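Local atomic coordinates of putative peptidase (Bacteroides fragilis, PDB entry 5DYN), a protein that acts as a clostripain-family cysteine protease that probably activates the Bacteroides fragilis toxin by cleavage, this chain being the C-terminal piece of the whole enzyme. Residues F30-C33 and F34-A37; A63-Q66 and T67-A71; I98-N102 and E103-G107. All coordinates share one frame; numbering follows the deposited sequence.

Contact 1: F30-C33 and F34-A37; sequences FDAC and FMEA. With NA (sodium ion), chain J.
Met35 lays the start of its side chain against Phe30, its CB 3.7 Å from Phe30 CB and its CG 3.7 Å from Phe30 CD2. The Met35 chain is bent at both chi2 (-44°) and chi3, which brings the methyl CE back to within 4.0 Å of Phe30 CE2. The sulfur stands obliquely to the ring, a Met-aromatic contact made at a distance. A flexible, unbranched thioether suits this place because it can fold round an aromatic fixed in the strand. Ala32 adds a small methyl that fits beside Met35 CG.

Farther along, Cys33 CB lies 3.7 Å from Phe34 CD2, and Cys33 SG sits above the face of that ring, 5.0 Å from its centroid. Phe34 O binds the sodium ion at 2.7 Å, joined by Pro55 O and Ser212 OG.

Cys33 comes just past strand 25-31, a position consistent with that of the cysteine nucleophile in clan CD peptidases. Strand 50-53 flanks Phe30 and Met35, helix 12-18 covers them with Leu15 and Ile12, and the neighbouring chain continues the sheet, its Phe115 stacking on Phe30. Ala37 then leads into helix 38-43.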
loop_
_atom_site.group_PDB
_atom_site.type_symbol
_atom_site.label_atom_id
_atom_site.label_comp_id
_atom_site.label_asym_id
_atom_site.label_seq_id
_atom_site.Cartn_x
_atom_site.Cartn_y
_atom_site.Cartn_z
ATOM N N PHE B 30 2.021 1.648 -2.891
ATOM C CA PHE B 30 2.431 0.343 -2.387
ATOM C C PHE B 30 1.970 -0.777 -3.311
ATOM O O PHE B 30 0.854 -1.283 -3.182
ATOM C CB PHE B 30 1.881 0.104 -0.979
ATOM C CG PHE B 30 2.677 0.768 0.105
ATOM C CD1 PHE B 30 2.490 2.107 0.398
ATOM C CD2 PHE B 30 3.608 0.051 0.835
ATOM C CE1 PHE B 30 3.220 2.720 1.397
ATOM C CE2 PHE B 30 4.344 0.659 1.835
ATOM C CZ PHE B 30 4.149 1.995 2.115
ATOM N N ASP B 31 2.829 -1.160 -4.247
ATOM C CA ASP B 31 2.587 -2.345 -5.057
ATOM C C ASP B 31 2.881 -3.570 -4.199
ATOM O O ASP B 31 3.847 -4.295 -4.442
ATOM C CB ASP B 31 3.456 -2.341 -6.316
ATOM C CG ASP B 31 2.849 -3.149 -7.446
ATOM O OD1 ASP B 31 1.852 -3.864 -7.199
ATOM O OD2 ASP B 31 3.373 -3.078 -8.580
ATOM N N ALA B 32 2.047 -3.777 -3.184
ATOM C CA ALA B 32 2.263 -4.818 -2.189
ATOM C C ALA B 32 0.947 -5.157 -1.496
ATOM O O ALA B 32 -0.001 -4.374 -1.534
ATOM C CB ALA B 32 3.304 -4.375 -1.173
ATOM N N CYS B 33 0.897 -6.323 -0.859
ATOM C CA CYS B 33 -0.337 -6.824 -0.261
ATOM C C CYS B 33 -0.791 -6.037 0.963
ATOM O O CYS B 33 0.027 -5.580 1.755
ATOM C CB CYS B 33 -0.171 -8.294 0.129
ATOM S SG CYS B 33 -0.507 -9.463 -1.202
ATOM N N PHE B 34 -2.108 -5.875 1.089
ATOM C CA PHE B 34 -2.744 -5.476 2.346
ATOM C C PHE B 34 -2.370 -4.087 2.862
ATOM O O PHE B 34 -2.637 -3.775 4.020
ATOM C CB PHE B 34 -2.413 -6.497 3.441
ATOM C CG PHE B 34 -2.886 -7.896 3.150
ATOM C CD1 PHE B 34 -4.203 -8.144 2.796
ATOM C CD2 PHE B 34 -2.013 -8.969 3.258
ATOM C CE1 PHE B 34 -4.640 -9.439 2.547
ATOM C CE2 PHE B 34 -2.441 -10.264 3.007
ATOM C CZ PHE B 34 -3.756 -10.498 2.655
ATOM N N MET B 35 -1.765 -3.254 2.024
ATOM C CA MET B 35 -1.205 -2.000 2.519
ATOM C C MET B 35 -2.210 -0.846 2.572
ATOM O O MET B 35 -1.927 0.199 3.162
ATOM C CB MET B 35 0.002 -1.589 1.672
ATOM C CG MET B 35 1.172 -2.556 1.762
ATOM S SD MET B 35 1.536 -3.103 3.445
ATOM C CE MET B 35 2.036 -1.570 4.230
ATOM N N GLU B 36 -3.380 -1.021 1.967
ATOM C CA GLU B 36 -4.387 0.031 2.031
ATOM C C GLU B 36 -5.177 -0.106 3.327
ATOM O O GLU B 36 -6.371 -0.417 3.324
ATOM C CB GLU B 36 -5.313 -0.011 0.816
ATOM C CG GLU B 36 -6.026 1.311 0.527
ATOM C CD GLU B 36 -5.094 2.398 -0.008
ATOM O OE1 GLU B 36 -3.910 2.105 -0.270
ATOM O OE2 GLU B 36 -5.552 3.549 -0.178
ATOM N N ALA B 37 -4.484 0.120 4.439
ATOM C CA ALA B 37 -5.071 0.021 5.766
ATOM C C ALA B 37 -5.100 1.389 6.431
ATOM O O ALA B 37 -4.201 2.204 6.224
ATOM C CB ALA B 37 -4.293 -0.969 6.618
HETATM NA NA NA J . -5.243 -4.269 4.414
#

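Contact 2: A63-Q66 and T67-A71; sequences APYQ and TVVPA. With NA (sodium ion), chain E.
Pro64 O and Thr67 form the polar centre of this helix start. Three donors converge on that one carbonyl oxygen: Thr67 N at 2.8 Å from Pro64 O, Val68 N at 2.9 Å from the same atom, and Thr67 OG1 at 3.0 Å from it. The hydroxyl lies in the carbonyl plane, whereas Thr67 N stands above it and Val68 N is moderately tilted, which lets all three share a single acceptor. Thr67 can do this because its OG1 is placed between its own backbone N and carbonyl carbon (chi1 64°), turned back toward Pro64 O. The next helical bond, from Val69 N to Tyr65 O, is longer at 3.2 Å. Pro70 has no N-H to continue the series; its CD instead rests 3.3 Å from Gln66 O, and the helix kinks there.

Apolar packing supports the same turn. Val68 CG2 lies 3.7 Å from Ala63 CB and equally near Pro64 CD, so a branched residue fills the angle between a small methyl and a rigid ring. Ala63 CB also rests over one face of the Tyr65 ring, offset toward the rim, while Val69 CG2 approaches the edge of that ring.

Metal coordination anchors the first residue: Ala63 O binds sodium at 2.6 Å, together with a water, Pro61 O, and Asp35 OD1 and Glu38 OE1 of the neighbouring chain. That glutamate oxygen also accepts from Tyr65 N.

Together these features make a helix N-terminus with proline at the N-cap, fastened through a sodium site to the other chain of the assembly.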
loop_
_atom_site.group_PDB
_atom_site.type_symbol
_atom_site.label_atom_id
_atom_site.label_comp_id
_atom_site.label_asym_id
_atom_site.label_seq_id
_atom_site.Cartn_x
_atom_site.Cartn_y
_atom_site.Cartn_z
ATOM N N ALA B 63 1.747 -4.110 -10.754
ATOM C CA ALA B 63 1.291 -3.040 -11.629
ATOM C C ALA B 63 1.712 -3.265 -13.080
ATOM O O ALA B 63 2.785 -3.809 -13.344
ATOM C CB ALA B 63 1.817 -1.698 -11.133
ATOM N N PRO B 64 0.849 -2.859 -14.026
ATOM C CA PRO B 64 1.230 -2.763 -15.438
ATOM C C PRO B 64 2.091 -1.528 -15.648
ATOM O O PRO B 64 1.603 -0.500 -16.118
ATOM C CB PRO B 64 -0.113 -2.641 -16.160
ATOM C CG PRO B 64 -1.004 -1.990 -15.155
ATOM C CD PRO B 64 -0.569 -2.519 -13.814
ATOM N N TYR B 65 3.367 -1.632 -15.295
ATOM C CA TYR B 65 4.255 -0.474 -15.284
ATOM C C TYR B 65 4.478 0.129 -16.669
ATOM O O TYR B 65 5.087 1.190 -16.792
ATOM C CB TYR B 65 5.599 -0.847 -14.649
ATOM C CG TYR B 65 5.518 -1.024 -13.148
ATOM C CD1 TYR B 65 5.471 0.077 -12.302
ATOM C CD2 TYR B 65 5.483 -2.290 -12.577
ATOM C CE1 TYR B 65 5.389 -0.075 -10.931
ATOM C CE2 TYR B 65 5.402 -2.453 -11.204
ATOM C CZ TYR B 65 5.356 -1.341 -10.386
ATOM O OH TYR B 65 5.276 -1.492 -9.020
ATOM N N GLN B 66 3.981 -0.533 -17.710
ATOM C CA GLN B 66 4.035 0.044 -19.046
ATOM C C GLN B 66 3.039 1.200 -19.151
ATOM O O GLN B 66 3.228 2.119 -19.945
ATOM C CB GLN B 66 3.758 -1.012 -20.120
ATOM C CG GLN B 66 2.397 -1.677 -20.031
ATOM C CD GLN B 66 2.427 -2.974 -19.247
ATOM O OE1 GLN B 66 3.241 -3.151 -18.342
ATOM N NE2 GLN B 66 1.537 -3.893 -19.597
ATOM N N THR B 67 1.987 1.155 -18.336
ATOM C CA THR B 67 1.006 2.235 -18.299
ATOM C C THR B 67 1.054 3.006 -16.981
ATOM O O THR B 67 0.701 4.185 -16.933
ATOM C CB THR B 67 -0.420 1.712 -18.509
ATOM O OG1 THR B 67 -0.782 0.853 -17.422
ATOM C CG2 THR B 67 -0.521 0.944 -19.821
ATOM N N VAL B 68 1.494 2.342 -15.914
ATOM C CA VAL B 68 1.570 2.977 -14.601
ATOM C C VAL B 68 2.696 4.009 -14.558
ATOM O O VAL B 68 2.540 5.085 -13.976
ATOM C CB VAL B 68 1.772 1.937 -13.473
ATOM C CG1 VAL B 68 1.997 2.629 -12.137
ATOM C CG2 VAL B 68 0.571 1.016 -13.385
ATOM N N VAL B 69 3.825 3.691 -15.186
ATOM C CA VAL B 69 4.944 4.629 -15.220
ATOM C C VAL B 69 4.547 5.959 -15.884
ATOM O O VAL B 69 4.822 7.017 -15.323
ATOM C CB VAL B 69 6.188 4.024 -15.926
ATOM C CG1 VAL B 69 7.103 5.118 -16.437
ATOM C CG2 VAL B 69 6.936 3.095 -14.985
ATOM N N PRO B 70 3.887 5.921 -17.063
ATOM C CA PRO B 70 3.408 7.210 -17.583
ATOM C C PRO B 70 2.409 7.897 -16.650
ATOM O O PRO B 70 2.428 9.123 -16.528
ATOM C CB PRO B 70 2.735 6.828 -18.904
ATOM C CG PRO B 70 3.399 5.574 -19.316
ATOM C CD PRO B 70 3.681 4.838 -18.044
ATOM N N ALA B 71 1.553 7.113 -16.000
ATOM C CA ALA B 71 0.590 7.660 -15.051
ATOM C C ALA B 71 1.299 8.390 -13.916
ATOM O O ALA B 71 0.819 9.412 -13.429
ATOM C CB ALA B 71 -0.299 6.558 -14.497
HETATM NA NA NA E . 3.890 -6.063 -13.914
HETATM O O HOH W 1 3.717 -8.325 -15.087
#

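Contact 3: I98-N102 and E103-G107; sequences IGMSN and EDWTG. With NA (sodium ion), chain F.
Met100 lies flat over one face of Trp105, the tight part of the contact. Its SD is 3.7 Å from the centroid of the five-membered ring, a Met-aromatic contact, and its CE is 3.5 Å above that of the six-membered ring, a CH-pi contact. Bends at chi2 (-71°) and chi3 fold the thioether across this wide indole. Asn102 OD1 meets the same ring at its edge, in plane, 3.4 Å from Trp105 CZ3, the amide and indole nearly coplanar. On this packed side the Thr106 hydroxyl donates to Ile98 O, 2.8 Å from OG1, from well above the carbonyl plane.

The outer side is looser and mainly polar. Ser101 OG accepts from Asp104 N at 2.9 Å, and Ser101 N donates to Asp104 O. Glu103 and Asp104, charged residues suited to solvent, lie exposed at the bend. Gly99, farther back along the loop, is also exposed, with a positive phi that glycine adopts readily.

A type I beta turn at Asn102 and Glu103, closed by a weak bond from Asp104 N to Ser101 O, doubles the loop back and brings Trp105 O to a sodium ion, 2.5 Å away, in a site shared with Tyr90 and Gly108.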
loop_
_atom_site.group_PDB
_atom_site.type_symbol
_atom_site.label_atom_id
_atom_site.label_comp_id
_atom_site.label_asym_id
_atom_site.label_seq_id
_atom_site.Cartn_x
_atom_site.Cartn_y
_atom_site.Cartn_z
ATOM N N ILE B 98 -10.721 -17.674 -14.423
ATOM C CA ILE B 98 -10.611 -18.823 -15.314
ATOM C C ILE B 98 -9.231 -18.874 -15.963
ATOM O O ILE B 98 -8.822 -17.930 -16.642
ATOM C CB ILE B 98 -11.687 -18.793 -16.413
ATOM C CG1 ILE B 98 -13.081 -18.898 -15.791
ATOM C CG2 ILE B 98 -11.463 -19.920 -17.404
ATOM C CD1 ILE B 98 -14.212 -18.714 -16.787
ATOM N N GLY B 99 -8.519 -19.977 -15.750
ATOM C CA GLY B 99 -7.185 -20.149 -16.301
ATOM C C GLY B 99 -6.158 -19.251 -15.638
ATOM O O GLY B 99 -5.163 -18.873 -16.261
ATOM N N MET B 100 -6.402 -18.918 -14.372
ATOM C CA MET B 100 -5.571 -17.981 -13.613
ATOM C C MET B 100 -4.094 -18.361 -13.592
ATOM O O MET B 100 -3.742 -19.514 -13.342
ATOM C CB MET B 100 -6.082 -17.878 -12.171
ATOM C CG MET B 100 -6.659 -16.523 -11.789
ATOM S SD MET B 100 -5.414 -15.229 -11.634
ATOM C CE MET B 100 -4.372 -15.930 -10.360
ATOM N N SER B 101 -3.237 -17.379 -13.857
ATOM C CA SER B 101 -1.792 -17.543 -13.719
ATOM C C SER B 101 -1.119 -16.178 -13.671
ATOM O O SER B 101 -1.746 -15.158 -13.955
ATOM C CB SER B 101 -1.218 -18.370 -14.871
ATOM O OG SER B 101 -1.084 -17.588 -16.044
ATOM N N ASN B 102 0.158 -16.161 -13.309
ATOM C CA ASN B 102 0.928 -14.925 -13.303
ATOM C C ASN B 102 1.084 -14.372 -14.710
ATOM O O ASN B 102 1.025 -13.163 -14.921
ATOM C CB ASN B 102 2.305 -15.147 -12.671
ATOM C CG ASN B 102 2.229 -15.427 -11.183
ATOM O OD1 ASN B 102 1.311 -14.972 -10.499
ATOM N ND2 ASN B 102 3.199 -16.175 -10.673
ATOM N N GLU B 103 1.278 -15.271 -15.671
ATOM C CA GLU B 103 1.497 -14.882 -17.060
ATOM C C GLU B 103 0.193 -14.497 -17.747
ATOM O O GLU B 103 0.203 -13.860 -18.800
ATOM C CB GLU B 103 2.180 -16.012 -17.829
ATOM C CG GLU B 103 3.421 -16.560 -17.144
ATOM C CD GLU B 103 4.703 -16.065 -17.785
ATOM O OE1 GLU B 103 4.640 -15.535 -18.916
ATOM O OE2 GLU B 103 5.774 -16.201 -17.156
ATOM N N ASP B 104 -0.928 -14.885 -17.148
ATOM C CA ASP B 104 -2.244 -14.505 -17.654
ATOM C C ASP B 104 -3.220 -14.314 -16.497
ATOM O O ASP B 104 -3.966 -15.227 -16.141
ATOM C CB ASP B 104 -2.776 -15.556 -18.629
ATOM C CG ASP B 104 -4.052 -15.113 -19.326
ATOM O OD1 ASP B 104 -4.328 -13.894 -19.361
ATOM O OD2 ASP B 104 -4.782 -15.989 -19.835
ATOM N N TRP B 105 -3.215 -13.123 -15.909
ATOM C CA TRP B 105 -4.020 -12.868 -14.722
ATOM C C TRP B 105 -5.465 -12.527 -15.068
ATOM O O TRP B 105 -5.756 -11.434 -15.548
ATOM C CB TRP B 105 -3.411 -11.740 -13.895
ATOM C CG TRP B 105 -3.881 -11.753 -12.481
ATOM C CD1 TRP B 105 -5.025 -11.195 -11.992
ATOM C CD2 TRP B 105 -3.223 -12.365 -11.365
ATOM N NE1 TRP B 105 -5.119 -11.419 -10.639
ATOM C CE2 TRP B 105 -4.025 -12.134 -10.230
ATOM C CE3 TRP B 105 -2.030 -13.081 -11.216
ATOM C CZ2 TRP B 105 -3.675 -12.594 -8.962
ATOM C CZ3 TRP B 105 -1.684 -13.538 -9.958
ATOM C CH2 TRP B 105 -2.504 -13.292 -8.846
ATOM N N THR B 106 -6.366 -13.467 -14.804
ATOM C CA THR B 106 -7.788 -13.269 -15.064
ATOM C C THR B 106 -8.580 -13.117 -13.768
ATOM O O THR B 106 -9.812 -13.076 -13.782
ATOM C CB THR B 106 -8.369 -14.439 -15.867
ATOM O OG1 THR B 106 -8.198 -15.652 -15.126
ATOM C CG2 THR B 106 -7.662 -14.564 -17.206
ATOM N N GLY B 107 -7.866 -13.030 -12.650
ATOM C CA GLY B 107 -8.490 -12.985 -11.342
ATOM C C GLY B 107 -8.917 -11.595 -10.914
ATOM O O GLY B 107 -9.531 -11.422 -9.862
HETATM NA NA NA F . -7.710 -10.360 -14.502
#

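How the contacts relate
From the N terminus, contact 1 comes first, turning the chain out of strand 25-31 toward helix 38-43. Contact 2 starts helix 65-72 after strand 50-53, and contact 3 folds back the loop between helix 78-92 and strand 110-115. The three are in series; none nests within or crosses another. Contacts 1 and 2 touch directly, since Asp31 OD2 probably accepts a hydrogen bond from Ala63 N and makes a weak one with Tyr65 OH, tying strand 25-31 to the start of the helix. Contact 3 stands apart, its nearest atoms about 9 Å from contact 1 and about 10 Å from contact 2. Each has its own sodium ion.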